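Local coordinates for C381 turret protein (Sulfolobus turreted icosahedral virus, PDB 4IND) that assembles as five copies, each a chain of three jelly rolls, into the turret of an archaeal icosahedral virus, at the interface of chains A and B. Coordinates in Å, arbitrary orientation; residue numbers count along the deposited sequence, not the author numbering. Chains: chain A/B, C381 turret protein.

Contact 1: the interface of chains A and B. Residues chain A 81, 83, 119, 144, 146, 154; chain B 74-77, 124.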
loop_
_atom_site.group_PDB
_atom_site.type_symbol
_atom_site.label_atom_id
_atom_site.label_comp_id
_atom_site.label_asym_id
_atom_site.label_seq_id
_atom_site.Cartn_x
_atom_site.Cartn_y
_atom_site.Cartn_z
ATOM N N LEU A 81 6.703 16.657 -13.331
ATOM C CA LEU A 81 7.810 17.549 -13.105
ATOM C C LEU A 81 8.585 17.544 -14.402
ATOM O O LEU A 81 8.990 16.481 -14.894
ATOM C CB LEU A 81 8.718 17.034 -11.982
ATOM C CG LEU A 81 10.013 17.854 -11.891
ATOM C CD1 LEU A 81 9.733 19.144 -11.130
ATOM C CD2 LEU A 81 11.168 17.059 -11.259
ATOM N N ARG A 83 11.990 18.816 -16.359
ATOM C CA ARG A 83 13.334 19.368 -16.250
ATOM C C ARG A 83 13.868 19.617 -17.653
ATOM O O ARG A 83 13.863 18.723 -18.504
ATOM C CB ARG A 83 14.247 18.440 -15.450
ATOM C CG ARG A 83 13.929 18.414 -13.930
ATOM C CD ARG A 83 14.628 17.267 -13.246
ATOM N NE ARG A 83 14.116 15.984 -13.716
ATOM C CZ ARG A 83 14.779 14.837 -13.636
ATOM N NH1 ARG A 83 15.992 14.801 -13.100
ATOM N NH2 ARG A 83 14.225 13.728 -14.099
ATOM N N TYR A 119 13.170 24.035 -14.105
ATOM C CA TYR A 119 12.167 23.127 -13.550
ATOM C C TYR A 119 10.800 23.662 -13.902
ATOM O O TYR A 119 10.570 24.873 -13.855
ATOM C CB TYR A 119 12.281 23.039 -12.014
ATOM C CG TYR A 119 13.604 22.510 -11.543
ATOM C CD1 TYR A 119 13.759 21.177 -11.166
ATOM C CD2 TYR A 119 14.704 23.339 -11.478
ATOM C CE1 TYR A 119 14.995 20.694 -10.730
ATOM C CE2 TYR A 119 15.920 22.869 -11.045
ATOM C CZ TYR A 119 16.067 21.549 -10.684
ATOM O OH TYR A 119 17.317 21.116 -10.265
ATOM N N SER A 144 12.974 16.436 -20.019
ATOM C CA SER A 144 12.503 15.311 -19.205
ATOM C C SER A 144 11.103 15.572 -18.647
ATOM O O SER A 144 10.832 16.614 -18.060
ATOM C CB SER A 144 13.483 15.023 -18.056
ATOM O OG SER A 144 12.912 14.131 -17.088
ATOM N N GLU A 146 8.545 13.674 -16.049
ATOM C CA GLU A 146 8.380 12.529 -15.144
ATOM C C GLU A 146 7.233 12.810 -14.190
ATOM O O GLU A 146 7.055 13.934 -13.745
ATOM C CB GLU A 146 9.685 12.217 -14.374
ATOM C CG GLU A 146 9.981 13.183 -13.232
ATOM C CD GLU A 146 10.802 12.554 -12.086
ATOM O OE1 GLU A 146 11.910 12.015 -12.342
ATOM O OE2 GLU A 146 10.344 12.634 -10.919
ATOM N N ARG A 154 9.150 13.547 -4.857
ATOM C CA ARG A 154 8.503 14.773 -4.461
ATOM C C ARG A 154 8.873 15.833 -5.464
ATOM O O ARG A 154 9.815 15.662 -6.244
ATOM C CB ARG A 154 9.020 15.215 -3.086
ATOM C CG ARG A 154 10.545 15.296 -3.029
ATOM C CD ARG A 154 11.030 15.930 -1.721
ATOM N NE ARG A 154 12.492 15.869 -1.610
ATOM C CZ ARG A 154 13.169 16.258 -0.532
ATOM N NH1 ARG A 154 12.514 16.718 0.512
ATOM N NH2 ARG A 154 14.490 16.193 -0.499
ATOM N N GLU B 74 19.582 14.195 -16.791
ATOM C CA GLU B 74 18.300 14.209 -16.089
ATOM C C GLU B 74 17.776 12.790 -15.815
ATOM O O GLU B 74 16.715 12.412 -16.296
ATOM C CB GLU B 74 17.242 14.997 -16.865
ATOM C CG GLU B 74 17.662 16.391 -17.295
ATOM C CD GLU B 74 18.061 17.260 -16.124
ATOM O OE1 GLU B 74 18.682 18.313 -16.365
ATOM O OE2 GLU B 74 17.750 16.898 -14.969
ATOM N N LEU B 75 18.511 12.014 -15.028
ATOM C CA LEU B 75 17.983 10.724 -14.564
ATOM C C LEU B 75 16.647 10.917 -13.854
ATOM O O LEU B 75 16.336 12.013 -13.365
ATOM C CB LEU B 75 18.950 10.079 -13.577
ATOM C CG LEU B 75 20.389 9.894 -14.029
ATOM C CD1 LEU B 75 21.148 9.120 -12.982
ATOM C CD2 LEU B 75 20.397 9.176 -15.350
ATOM N N GLN B 76 15.848 9.856 -13.768
ATOM C CA GLN B 76 14.627 9.937 -12.988
ATOM C C GLN B 76 15.031 10.335 -11.577
ATOM O O GLN B 76 16.027 9.843 -11.062
ATOM C CB GLN B 76 13.945 8.575 -12.946
ATOM C CG GLN B 76 12.628 8.568 -12.200
ATOM C CD GLN B 76 11.911 7.246 -12.355
ATOM O OE1 GLN B 76 12.191 6.286 -11.633
ATOM N NE2 GLN B 76 10.990 7.183 -13.311
ATOM N N GLU B 77 14.272 11.219 -10.947
ATOM C CA GLU B 77 14.672 11.673 -9.611
ATOM C C GLU B 77 14.514 10.545 -8.604
ATOM O O GLU B 77 13.692 9.653 -8.790
ATOM C CB GLU B 77 13.856 12.900 -9.192
ATOM C CG GLU B 77 14.239 14.146 -9.994
ATOM C CD GLU B 77 13.732 15.444 -9.369
ATOM O OE1 GLU B 77 12.627 15.427 -8.774
ATOM O OE2 GLU B 77 14.447 16.474 -9.480
ATOM N N LYS B 124 19.449 11.944 -6.836
ATOM C CA LYS B 124 19.113 12.762 -8.005
ATOM C C LYS B 124 17.960 13.693 -7.641
ATOM O O LYS B 124 16.796 13.321 -7.743
ATOM C CB LYS B 124 18.734 11.902 -9.238
ATOM C CG LYS B 124 18.492 12.753 -10.486
ATOM C CD LYS B 124 19.791 13.475 -10.849
ATOM C CE LYS B 124 19.593 14.617 -11.851
ATOM N NZ LYS B 124 20.894 15.282 -12.124
#
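A:Leu81 and B:Glu77 meet at about a right angle in the middle of this patch between neighbouring turret subunits, where a face of the first jelly roll of chain A receives a loop from the same domain of chain B. The methyl CD2 of A:Leu81 lies 3.6 Å from the carboxylate carbon CD of B:Glu77; A:Leu81 holds CG anti to its own backbone N (chi1 171°), which points CD2 at that carboxylate. The methylene CG of B:Glu77 then covers one face of the A:Arg83 guanidinium, near its rim, 3.7 Å from CZ. CB of B:Glu74 lies toward the rim of the opposite face, so the flat group is flanked by two aliphatic stems; that CB also touches CB of A:Ser144.

A bend at chi3 (-66°) turns the guanidinium of A:Arg83 toward the chain B loop. Its NH1 and NH2 grip one backbone oxygen end-on, each 2.8 Å from B:Leu75 O, both bonds bent at the hydrogen as they share one acceptor. That oxygen lies in the guanidinium plane, but the two donors approach it differently: NH1 comes nearly along the C=O axis, whereas NH2 stands above the carbonyl plane.

Farther out, OE2 of B:Glu74 makes a salt bridge with A:Arg83 NH1 at 3.3 Å, the carboxylate and guanidinium planes 79° apart. From the other flank, A:Glu146, a poorly ordered residue, turns the syn lone pair of OE1 to the backbone N of B:Glu77 in a nearly straight bond of 2.9 Å. The same OE1 forms a salt bridge within chain A to A:Arg83 NH2 at 3.4 Å, which may help steady the acid beside the carboxylate of B:Glu77.

Contact 2: the interface of chains A and B. Residues chain A 21, 23-24, 56; chain B 12-15.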
loop_
_atom_site.group_PDB
_atom_site.type_symbol
_atom_site.label_atom_id
_atom_site.label_comp_id
_atom_site.label_asym_id
_atom_site.label_seq_id
_atom_site.Cartn_x
_atom_site.Cartn_y
_atom_site.Cartn_z
ATOM N N LYS A 21 17.355 13.390 -25.081
ATOM C CA LYS A 21 18.684 13.977 -24.980
ATOM C C LYS A 21 18.973 14.508 -26.368
ATOM O O LYS A 21 19.109 13.737 -27.310
ATOM C CB LYS A 21 19.740 12.944 -24.576
ATOM C CG LYS A 21 21.079 13.642 -24.283
ATOM C CD LYS A 21 22.071 12.735 -23.590
ATOM C CE LYS A 21 23.331 13.523 -23.192
ATOM N NZ LYS A 21 24.269 12.689 -22.355
ATOM N N SER A 23 21.325 15.901 -27.942
ATOM C CA SER A 23 22.581 15.603 -28.626
ATOM C C SER A 23 22.562 14.234 -29.296
ATOM O O SER A 23 23.545 13.844 -29.938
ATOM C CB SER A 23 23.750 15.705 -27.646
ATOM O OG SER A 23 23.470 14.965 -26.481
ATOM N N GLU A 24 21.462 13.489 -29.147
ATOM C CA GLU A 24 21.229 12.280 -29.949
ATOM C C GLU A 24 20.356 12.647 -31.145
ATOM O O GLU A 24 19.271 13.225 -30.980
ATOM C CB GLU A 24 20.485 11.206 -29.131
ATOM C CG GLU A 24 21.247 10.634 -27.949
ATOM C CD GLU A 24 21.820 9.261 -28.241
ATOM O OE1 GLU A 24 22.158 9.009 -29.418
ATOM O OE2 GLU A 24 21.937 8.430 -27.305
ATOM N N VAL A 56 29.142 18.629 -25.808
ATOM C CA VAL A 56 28.051 18.038 -26.604
ATOM C C VAL A 56 27.711 18.911 -27.830
ATOM O O VAL A 56 28.037 20.102 -27.873
ATOM C CB VAL A 56 26.784 17.814 -25.770
ATOM C CG1 VAL A 56 27.048 16.830 -24.638
ATOM C CG2 VAL A 56 26.267 19.141 -25.219
ATOM N N ALA B 12 29.933 13.970 -24.564
ATOM C CA ALA B 12 28.836 13.462 -23.756
ATOM C C ALA B 12 27.506 13.471 -24.478
ATOM O O ALA B 12 26.478 13.757 -23.868
ATOM C CB ALA B 12 28.737 14.266 -22.429
ATOM N N ASN B 13 27.511 13.135 -25.767
ATOM C CA ASN B 13 26.282 13.216 -26.539
ATOM C C ASN B 13 25.233 12.143 -26.306
ATOM O O ASN B 13 24.043 12.375 -26.568
ATOM C CB ASN B 13 26.622 13.258 -28.011
ATOM C CG ASN B 13 27.523 14.415 -28.335
ATOM O OD1 ASN B 13 27.082 15.573 -28.353
ATOM N ND2 ASN B 13 28.814 14.122 -28.534
ATOM N N ALA B 14 25.673 10.967 -25.871
ATOM C CA ALA B 14 24.788 9.803 -25.843
ATOM C C ALA B 14 23.931 9.775 -24.591
ATOM O O ALA B 14 24.350 10.250 -23.529
ATOM C CB ALA B 14 25.600 8.493 -25.946
ATOM N N LYS B 15 22.741 9.195 -24.729
ATOM C CA LYS B 15 21.801 9.039 -23.621
ATOM C C LYS B 15 22.436 8.161 -22.544
ATOM O O LYS B 15 23.160 7.192 -22.851
ATOM C CB LYS B 15 20.503 8.406 -24.155
ATOM C CG LYS B 15 19.339 8.310 -23.176
ATOM C CD LYS B 15 18.018 7.915 -23.889
ATOM C CE LYS B 15 17.646 8.927 -25.010
ATOM N NZ LYS B 15 16.180 8.940 -25.431
#
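A:Lys21 reaches alongside the B:Ala12 to B:Lys15 segment of the neighbouring turret subunit, packing its CD 3.7 Å from CA of B:Lys15. Its chain is extended, with CG anti to the backbone N (chi1 -172°), and carries the amine to two backbone carbonyls. NZ donates to B:Ala14 O at 2.7 Å and to B:Ala12 O at 2.9 Å, standing above both carbonyl planes.

Between these two acceptors in sequence, the hydroxyl of A:Ser23 takes the carbonyl of B:Asn13, OG to O 2.7 Å, slightly tilted from its plane. The amide oxygen OD1 of B:Asn13 lies between A:Val56 and A:Ser23, 3.4 Å from A:Ser23 CB, and CG1 of A:Val56 packs 3.8 Å from CB of B:Ala12. A:Glu24 completes this tight part: bent at chi2, it accepts the backbone N of B:Lys15 on OE2 at 2.8 Å; the bond is straight at the hydrogen, but arrives on the anti side and 32° out of the carboxylate plane.

Looser is the outer side chain of B:Lys15, which crosses that of A:Glu24 at about a right angle. Its CB still touches OE2, but the lysine amine NZ stays 6.1 Å from OE2 of A:Glu24, too far for a salt bridge.

In chain A the site joins the end of strand 19-21, the turn leading into helix 25-31, and strand 52-60; chain B contributes the loop between strands 9-11 and 19-21.

Contact 1 and contact 2 lie about 17 Å apart, measured between the centres of their C-alpha atoms, and share no residue. On chain A, contact 1 draws mainly on strands 78-88 and 138-147, while contact 2 uses strand 19-21, the residues after it and strand 52-60. Both receive a loop of chain B and capture its backbone with side chains of chain A. Since the two faces differ, the subunits join unlike surfaces rather than pairing by an exact two-fold. Such an arrangement can repeat around a ring, as befits the five-copy turret, and two separated patches should limit rocking between neighbours.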